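Aminotransferase class-III (Sphaerobacter thermophilus DSM 20745, PDB 6K8H) is an omega-transaminase of the class-III aminotransferase family that binds (5-hydroxy-4,6-dimethylpyridin-3-yl)methyl dihydrogen phosphate and assembles from two subunits. Local coordinates at residues B[12-26]-B[38-50]. Sequence-based numbering, arbitrary orientation.
Sequences YREPGSAAADLFERA and TVYSAPYPPYAAR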
ATOM      1  N   TYR B  12      15.002  23.175 -16.431  1.00 12.00           N
ATOM      2  CA  TYR B  12      14.488  21.880 -16.880  1.00 10.75           C
ATOM      3  C   TYR B  12      13.438  22.023 -17.968  1.00 10.84           C
ATOM      4  O   TYR B  12      13.207  21.064 -18.710  1.00 11.44           O
ATOM      5  CB  TYR B  12      13.897  21.090 -15.701  1.00 11.38           C
ATOM      6  CG  TYR B  12      12.506  21.530 -15.273  1.00  9.86           C
ATOM      7  CD1 TYR B  12      12.320  22.614 -14.417  1.00  8.07           C
ATOM      8  CD2 TYR B  12      11.382  20.852 -15.711  1.00  9.61           C
ATOM      9  CE1 TYR B  12      11.043  23.011 -14.028  1.00  9.33           C
ATOM     10  CE2 TYR B  12      10.111  21.240 -15.331  1.00  9.29           C
ATOM     11  CZ  TYR B  12       9.943  22.327 -14.501  1.00 10.44           C
ATOM     12  OH  TYR B  12       8.664  22.700 -14.119  1.00 11.68           O
ATOM     13  N   ARG B  13      12.793  23.189 -18.071  1.00 11.06           N
ATOM     14  CA  ARG B  13      11.787  23.425 -19.103  1.00 11.19           C
ATOM     15  C   ARG B  13      12.384  23.643 -20.491  1.00 14.77           C
ATOM     16  O   ARG B  13      11.633  23.645 -21.473  1.00 16.78           O
ATOM     17  CB  ARG B  13      10.936  24.640 -18.733  1.00 13.80           C
ATOM     18  CG  ARG B  13      10.184  24.543 -17.410  1.00 12.92           C
ATOM     19  CD  ARG B  13       8.916  25.344 -17.517  1.00 17.45           C
ATOM     20  NE  ARG B  13       8.035  25.303 -16.349  1.00 12.81           N
ATOM     21  CZ  ARG B  13       6.963  24.522 -16.240  1.00 16.53           C
ATOM     22  NH1 ARG B  13       6.641  23.673 -17.209  1.00 15.25           N
ATOM     23  NH2 ARG B  13       6.202  24.592 -15.157  1.00 16.12           N
ATOM     24  N   GLU B  14      13.696  23.829 -20.607  1.00 16.12           N
ATOM     25  CA  GLU B  14      14.293  24.072 -21.914  1.00 17.08           C
ATOM     26  C   GLU B  14      14.338  22.787 -22.738  1.00 18.59           C
ATOM     27  O   GLU B  14      14.513  21.699 -22.186  1.00 19.26           O
ATOM     28  CB  GLU B  14      15.711  24.616 -21.772  1.00 15.86           C
ATOM     29  CG  GLU B  14      15.827  25.938 -21.047  1.00 20.41           C
ATOM     30  CD  GLU B  14      17.271  26.252 -20.688  1.00 33.92           C
ATOM     31  OE1 GLU B  14      18.133  25.390 -20.973  1.00 40.76           O
ATOM     32  OE2 GLU B  14      17.549  27.342 -20.129  1.00 40.06           O
ATOM     33  N   PRO B  15      14.221  22.889 -24.063  1.00 22.69           N
ATOM     34  CA  PRO B  15      14.390  21.695 -24.905  1.00 22.71           C
ATOM     35  C   PRO B  15      15.763  21.075 -24.703  1.00 18.45           C
ATOM     36  O   PRO B  15      16.752  21.771 -24.472  1.00 22.46           O
ATOM     37  CB  PRO B  15      14.211  22.223 -26.334  1.00 25.20           C
ATOM     38  CG  PRO B  15      14.199  23.724 -26.229  1.00 25.03           C
ATOM     39  CD  PRO B  15      13.772  24.060 -24.837  1.00 24.56           C
ATOM     40  N   GLY B  16      15.802  19.745 -24.734  1.00 26.53           N
ATOM     41  CA  GLY B  16      17.047  19.043 -24.525  1.00 22.26           C
ATOM     42  C   GLY B  16      17.547  19.053 -23.101  1.00 20.26           C
ATOM     43  O   GLY B  16      18.686  18.651 -22.858  1.00 19.58           O
ATOM     44  N   SER B  17      16.738  19.506 -22.145  1.00 18.42           N
ATOM     45  CA  SER B  17      17.102  19.366 -20.743  1.00 20.61           C
ATOM     46  C   SER B  17      17.169  17.880 -20.362  1.00 16.35           C
ATOM     47  O   SER B  17      16.717  16.990 -21.096  1.00 12.94           O
ATOM     48  CB  SER B  17      16.097  20.089 -19.852  1.00 16.16           C
ATOM     49  OG  SER B  17      14.884  19.362 -19.825  1.00 16.87           O
ATOM     50  N   ALA B  18      17.776  17.606 -19.206  1.00 15.03           N
ATOM     51  CA  ALA B  18      17.747  16.244 -18.678  1.00 16.73           C
ATOM     52  C   ALA B  18      16.315  15.773 -18.440  1.00 14.44           C
ATOM     53  O   ALA B  18      15.962  14.631 -18.773  1.00 11.66           O
ATOM     54  CB  ALA B  18      18.562  16.164 -17.391  1.00 15.34           C
ATOM     55  N   ALA B  19      15.477  16.645 -17.867  1.00 11.43           N
ATOM     56  CA  ALA B  19      14.082  16.289 -17.622  1.00 11.69           C
ATOM     57  C   ALA B  19      13.342  15.984 -18.918  1.00 13.87           C
ATOM     58  O   ALA B  19      12.483  15.102 -18.949  1.00 13.87           O
ATOM     59  CB  ALA B  19      13.373  17.405 -16.854  1.00 10.56           C
ATOM     60  N   ALA B  20      13.621  16.727 -19.991  1.00 14.80           N
ATOM     61  CA  ALA B  20      12.932  16.453 -21.251  1.00 17.44           C
ATOM     62  C   ALA B  20      13.309  15.076 -21.802  1.00 13.48           C
ATOM     63  O   ALA B  20      12.443  14.330 -22.274  1.00 17.88           O
ATOM     64  CB  ALA B  20      13.240  17.554 -22.273  1.00 18.05           C
ATOM     65  N   ASP B  21      14.601  14.723 -21.749  1.00 15.67           N
ATOM     66  CA  ASP B  21      15.046  13.407 -22.210  1.00 15.87           C
ATOM     67  C   ASP B  21      14.431  12.300 -21.368  1.00 16.04           C
ATOM     68  O   ASP B  21      13.973  11.270 -21.890  1.00 14.14           O
ATOM     69  CB  ASP B  21      16.571  13.306 -22.132  1.00 16.42           C
ATOM     70  CG  ASP B  21      17.291  14.170 -23.165  1.00 25.22           C
ATOM     71  OD1 ASP B  21      16.643  14.733 -24.074  1.00 23.00           O
ATOM     72  OD2 ASP B  21      18.533  14.276 -23.054  1.00 27.52           O
ATOM     73  N   LEU B  22      14.443  12.489 -20.048  1.00 13.63           N
ATOM     74  CA  LEU B  22      13.842  11.515 -19.152  1.00 12.73           C
ATOM     75  C   LEU B  22      12.362  11.353 -19.443  1.00 12.49           C
ATOM     76  O   LEU B  22      11.858  10.234 -19.453  1.00 13.39           O
ATOM     77  CB  LEU B  22      14.066  11.923 -17.695  1.00 10.66           C
ATOM     78  CG  LEU B  22      15.505  11.755 -17.210  1.00 11.08           C
ATOM     79  CD1 LEU B  22      15.728  12.528 -15.920  1.00 13.23           C
ATOM     80  CD2 LEU B  22      15.817  10.288 -17.040  1.00 16.70           C
ATOM     81  N   PHE B  23      11.645  12.458 -19.673  1.00 13.03           N
ATOM     82  CA  PHE B  23      10.219  12.360 -19.983  1.00 15.14           C
ATOM     83  C   PHE B  23       9.983  11.589 -21.273  1.00 13.91           C
ATOM     84  O   PHE B  23       9.019  10.818 -21.381  1.00 14.34           O
ATOM     85  CB  PHE B  23       9.612  13.756 -20.095  1.00 12.41           C
ATOM     86  CG  PHE B  23       8.138  13.762 -20.380  1.00 17.34           C
ATOM     87  CD1 PHE B  23       7.228  13.300 -19.430  1.00 18.11           C
ATOM     88  CD2 PHE B  23       7.653  14.269 -21.579  1.00 19.27           C
ATOM     89  CE1 PHE B  23       5.867  13.322 -19.684  1.00 18.96           C
ATOM     90  CE2 PHE B  23       6.298  14.295 -21.838  1.00 20.63           C
ATOM     91  CZ  PHE B  23       5.399  13.821 -20.889  1.00 21.10           C
ATOM     92  N   GLU B  24      10.832  11.819 -22.278  1.00 14.13           N
ATOM     93  CA  GLU B  24      10.696  11.089 -23.535  1.00 15.62           C
ATOM     94  C   GLU B  24      10.866   9.592 -23.328  1.00 14.86           C
ATOM     95  O   GLU B  24      10.144   8.789 -23.934  1.00 16.23           O
ATOM     96  CB  GLU B  24      11.711  11.600 -24.555  1.00 23.08           C
ATOM     97  CG  GLU B  24      11.580  10.920 -25.896  1.00 28.64           C
ATOM     98  CD  GLU B  24      12.568  11.451 -26.912  1.00 40.71           C
ATOM     99  OE1 GLU B  24      13.735  11.732 -26.542  1.00 38.15           O
ATOM    100  OE2 GLU B  24      12.174  11.596 -28.090  1.00 39.90           O
ATOM    101  N   ARG B  25      11.834   9.197 -22.496  1.00 15.07           N
ATOM    102  CA  ARG B  25      11.964   7.785 -22.129  1.00 16.03           C
ATOM    103  C   ARG B  25      10.741   7.303 -21.347  1.00 15.56           C
ATOM    104  O   ARG B  25      10.182   6.232 -21.618  1.00 13.58           O
ATOM    105  CB  ARG B  25      13.230   7.577 -21.294  1.00 15.43           C
ATOM    106  CG  ARG B  25      14.521   7.491 -22.061  1.00 19.75           C
ATOM    107  CD  ARG B  25      15.695   7.452 -21.085  1.00 18.75           C
ATOM    108  NE  ARG B  25      15.644   6.255 -20.240  1.00 20.34           N
ATOM    109  CZ  ARG B  25      16.386   6.073 -19.153  1.00 19.83           C
ATOM    110  NH1 ARG B  25      17.240   7.006 -18.753  1.00 19.64           N
ATOM    111  NH2 ARG B  25      16.276   4.956 -18.460  1.00 18.87           N
ATOM    112  N   ALA B  26      10.310   8.097 -20.367  1.00 12.66           N
ATOM    113  CA  ALA B  26       9.257   7.670 -19.454  1.00 12.35           C
ATOM    114  C   ALA B  26       7.959   7.390 -20.193  1.00 10.87           C
ATOM    115  O   ALA B  26       7.269   6.405 -19.902  1.00  9.77           O
ATOM    116  CB  ALA B  26       9.043   8.734 -18.378  1.00  8.11           C
ATOM    117  N   THR B  38       0.078  13.035  -8.569  1.00 10.54           N
ATOM    118  CA  THR B  38       0.396  14.264  -7.836  1.00 11.64           C
ATOM    119  C   THR B  38       1.619  14.987  -8.385  1.00 17.22           C
ATOM    120  O   THR B  38       1.676  16.224  -8.340  1.00 17.86           O
ATOM    121  CB  THR B  38       0.619  13.934  -6.361  1.00 15.25           C
ATOM    122  OG1 THR B  38      -0.343  12.949  -5.941  1.00 18.65           O
ATOM    123  CG2 THR B  38       0.471  15.174  -5.511  1.00 18.57           C
ATOM    124  N   VAL B  39       2.610  14.250  -8.892  1.00 11.36           N
ATOM    125  CA  VAL B  39       3.888  14.852  -9.253  1.00 14.94           C
ATOM    126  C   VAL B  39       3.978  15.188 -10.729  1.00 14.17           C
ATOM    127  O   VAL B  39       5.021  15.686 -11.176  1.00 18.15           O
ATOM    128  CB  VAL B  39       5.074  13.956  -8.834  1.00 11.42           C
ATOM    129  CG1 VAL B  39       5.016  13.666  -7.345  1.00 15.32           C
ATOM    130  CG2 VAL B  39       5.085  12.660  -9.646  1.00 13.23           C
ATOM    131  N   TYR B  40       2.917  14.957 -11.502  1.00 11.89           N
ATOM    132  CA  TYR B  40       2.899  15.429 -12.878  1.00 14.75           C
ATOM    133  C   TYR B  40       2.600  16.924 -12.944  1.00 18.48           C
ATOM    134  O   TYR B  40       1.703  17.431 -12.262  1.00 15.77           O
ATOM    135  CB  TYR B  40       1.870  14.683 -13.725  1.00 12.30           C
ATOM    136  CG  TYR B  40       1.803  15.254 -15.125  1.00 15.97           C
ATOM    137  CD1 TYR B  40       2.744  14.902 -16.091  1.00 14.64           C
ATOM    138  CD2 TYR B  40       0.836  16.187 -15.469  1.00 16.06           C
ATOM    139  CE1 TYR B  40       2.702  15.442 -17.360  1.00 14.34           C
ATOM    140  CE2 TYR B  40       0.787  16.731 -16.731  1.00 18.27           C
ATOM    141  CZ  TYR B  40       1.714  16.358 -17.674  1.00 20.41           C
ATOM    142  OH  TYR B  40       1.628  16.917 -18.927  1.00 21.66           O
ATOM    143  N   SER B  41       3.340  17.618 -13.802  1.00 14.82           N
ATOM    144  CA  SER B  41       3.017  18.978 -14.212  1.00 16.97           C
ATOM    145  C   SER B  41       3.401  19.133 -15.674  1.00 17.35           C
ATOM    146  O   SER B  41       4.324  18.470 -16.160  1.00 18.11           O
ATOM    147  CB  SER B  41       3.739  20.021 -13.344  1.00 23.05           C
ATOM    148  OG  SER B  41       5.139  19.784 -13.305  1.00 18.97           O
ATOM    149  N   ALA B  42       2.658  20.023 -16.396  1.00 16.42           N
ATOM    150  CA  ALA B  42       2.732  20.134 -17.847  1.00 16.31           C
ATOM    151  C   ALA B  42       3.770  21.172 -18.272  1.00 19.04           C
ATOM    152  O   ALA B  42       3.984  22.171 -17.574  1.00 17.22           O
ATOM    153  CB  ALA B  42       1.372  20.521 -18.419  1.00 21.27           C
ATOM    154  N   PRO B  43       4.426  20.976 -19.427  1.00 19.73           N
ATOM    155  CA  PRO B  43       4.329  19.817 -20.330  1.00 16.76           C
ATOM    156  C   PRO B  43       4.951  18.537 -19.758  1.00 16.52           C
ATOM    157  O   PRO B  43       4.553  17.436 -20.125  1.00 16.47           O
ATOM    158  CB  PRO B  43       5.106  20.262 -21.582  1.00 14.18           C
ATOM    159  CG  PRO B  43       5.472  21.669 -21.381  1.00 19.35           C
ATOM    160  CD  PRO B  43       5.347  22.005 -19.936  1.00 15.40           C
ATOM    161  N   TYR B  44       5.949  18.686 -18.892  1.00 16.07           N
ATOM    162  CA  TYR B  44       6.573  17.556 -18.219  1.00 15.38           C
ATOM    163  C   TYR B  44       7.155  18.055 -16.919  1.00 14.71           C
ATOM    164  O   TYR B  44       7.500  19.242 -16.812  1.00 11.72           O
ATOM    165  CB  TYR B  44       7.665  16.899 -19.073  1.00 12.27           C
ATOM    166  CG  TYR B  44       8.722  17.843 -19.567  1.00 15.19           C
ATOM    167  CD1 TYR B  44       9.827  18.167 -18.778  1.00 10.11           C
ATOM    168  CD2 TYR B  44       8.635  18.402 -20.836  1.00 16.48           C
ATOM    169  CE1 TYR B  44      10.809  19.031 -19.253  1.00 13.90           C
ATOM    170  CE2 TYR B  44       9.607  19.271 -21.308  1.00 14.39           C
ATOM    171  CZ  TYR B  44      10.689  19.576 -20.521  1.00 13.52           C
ATOM    172  OH  TYR B  44      11.659  20.424 -21.002  1.00 15.42           O
ATOM    173  N   PRO B  45       7.266  17.208 -15.901  1.00 11.92           N
ATOM    174  CA  PRO B  45       7.749  17.672 -14.606  1.00 13.63           C
ATOM    175  C   PRO B  45       9.267  17.691 -14.565  1.00 10.99           C
ATOM    176  O   PRO B  45       9.930  17.067 -15.408  1.00  9.63           O
ATOM    177  CB  PRO B  45       7.173  16.637 -13.628  1.00 12.40           C
ATOM    178  CG  PRO B  45       7.123  15.373 -14.438  1.00 13.92           C
ATOM    179  CD  PRO B  45       6.851  15.787 -15.864  1.00 14.02           C
ATOM    180  N   PRO B  46       9.862  18.383 -13.599  1.00  9.45           N
ATOM    181  CA  PRO B  46      11.298  18.215 -13.368  1.00  9.55           C
ATOM    182  C   PRO B  46      11.549  16.865 -12.705  1.00 11.11           C
ATOM    183  O   PRO B  46      10.670  16.301 -12.050  1.00 12.59           O
ATOM    184  CB  PRO B  46      11.625  19.382 -12.437  1.00 11.30           C
ATOM    185  CG  PRO B  46      10.365  19.484 -11.584  1.00 10.68           C
ATOM    186  CD  PRO B  46       9.227  19.185 -12.539  1.00  8.40           C
ATOM    187  N   TYR B  47      12.771  16.353 -12.853  1.00  9.05           N
ATOM    188  CA  TYR B  47      13.148  15.063 -12.278  1.00 11.26           C
ATOM    189  C   TYR B  47      14.138  15.278 -11.145  1.00 11.43           C
ATOM    190  O   TYR B  47      15.099  16.035 -11.294  1.00 13.25           O
ATOM    191  CB  TYR B  47      13.746  14.133 -13.346  1.00 10.93           C
ATOM    192  CG  TYR B  47      12.666  13.449 -14.156  1.00  9.66           C
ATOM    193  CD1 TYR B  47      11.904  14.168 -15.072  1.00  8.70           C
ATOM    194  CD2 TYR B  47      12.367  12.106 -13.961  1.00 12.20           C
ATOM    195  CE1 TYR B  47      10.879  13.562 -15.795  1.00 11.11           C
ATOM    196  CE2 TYR B  47      11.360  11.492 -14.680  1.00 10.96           C
ATOM    197  CZ  TYR B  47      10.620  12.221 -15.591  1.00 14.01           C
ATOM    198  OH  TYR B  47       9.607  11.597 -16.293  1.00 16.54           O
ATOM    199  N   ALA B  48      13.883  14.637 -10.008  1.00 12.12           N
ATOM    200  CA  ALA B  48      14.774  14.740  -8.860  1.00  9.97           C
ATOM    201  C   ALA B  48      15.992  13.862  -9.088  1.00 13.27           C
ATOM    202  O   ALA B  48      15.871  12.706  -9.517  1.00 13.84           O
ATOM    203  CB  ALA B  48      14.058  14.320  -7.575  1.00 13.11           C
ATOM    204  N   ALA B  49      17.166  14.404  -8.801  1.00 11.67           N
ATOM    205  CA  ALA B  49      18.396  13.630  -8.866  1.00 14.04           C
ATOM    206  C   ALA B  49      18.856  13.174  -7.492  1.00 11.88           C
ATOM    207  O   ALA B  49      19.249  12.015  -7.326  1.00 14.09           O
ATOM    208  CB  ALA B  49      19.502  14.447  -9.551  1.00 13.20           C
ATOM    209  N   ARG B  50      18.860  14.090  -6.542  1.00 10.12           N
ATOM    210  CA  ARG B  50      19.277  13.738  -5.169  1.00 12.27           C
ATOM    211  C   ARG B  50      18.855  14.864  -4.226  1.00 13.51           C
ATOM    212  O   ARG B  50      18.300  15.869  -4.691  1.00  9.84           O
ATOM    213  CB  ARG B  50      20.783  13.477  -5.103  1.00 15.58           C
ATOM    214  CG  ARG B  50      21.627  14.698  -5.433  1.00 17.33           C
ATOM    215  CD  ARG B  50      23.128  14.491  -5.391  1.00 22.40           C
ATOM    216  NE  ARG B  50      23.720  15.571  -6.166  1.00 36.84           N
ATOM    217  CZ  ARG B  50      24.173  16.721  -5.674  1.00 41.53           C
ATOM    218  NH1 ARG B  50      24.140  16.951  -4.372  1.00 35.60           N
ATOM    219  NH2 ARG B  50      24.660  17.635  -6.494  1.00 42.23           N
TER
HETATM  220  O   HOH W   1       6.276  21.321 -15.232  1.00 11.78           O
HETATM  221  O   HOH W   2       8.249  21.661 -18.765  1.00 13.04           O
HETATM  222  O   HOH W   3       3.734  23.236 -15.291  1.00 18.69           O
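Tyr44 lays its ring against the first turn of helix 18-29, with Ala20 CA over one face and the methyl group of Ala19 obliquely beside it. Its CG stands between the backbone N and the carbonyl carbon (chi1 54°), which carries the hydroxyl past Ala20 to the 3-10 segment 12-13, linked to the helix by a type II turn from Glu14 to Ser17. Here Tyr44 OH donates to Tyr12 O at 2.8 Å, in the carbonyl plane on a lone pair; Ser17 OG, 2.6 Å from Tyr12 O, gives that oxygen a second bond. Ser17 OG also accepts from Ala20 N as the N-cap, so the chain of bonds ties tyrosine, turn and helix start together. Tyr44 CB sits 3.6 Å from the centroid of the Phe23 ring, over its face, while the two rings, their planes 27° apart, are slid so far that they barely overlap. The Tyr12 ring is sandwiched between Arg13 CG and Pro46 CB, the latter a CH-pi contact at 3.5 Å from the centroid. Farther along the helix, Leu22 CB stands squarely over the Tyr47 ring, 3.8 Å from its centroid. Arg13 NH1 donates to Ala42 O (3.1 Å), and its NE forms a salt bridge with Glu404. The contact thus packs the N-terminal helix on the proline-rich approach to strand 48-52, whose neighbour is strand 55-58; Asp60 binds the helix's first backbone amides, and Pro100 of the second subunit packs on Tyr47.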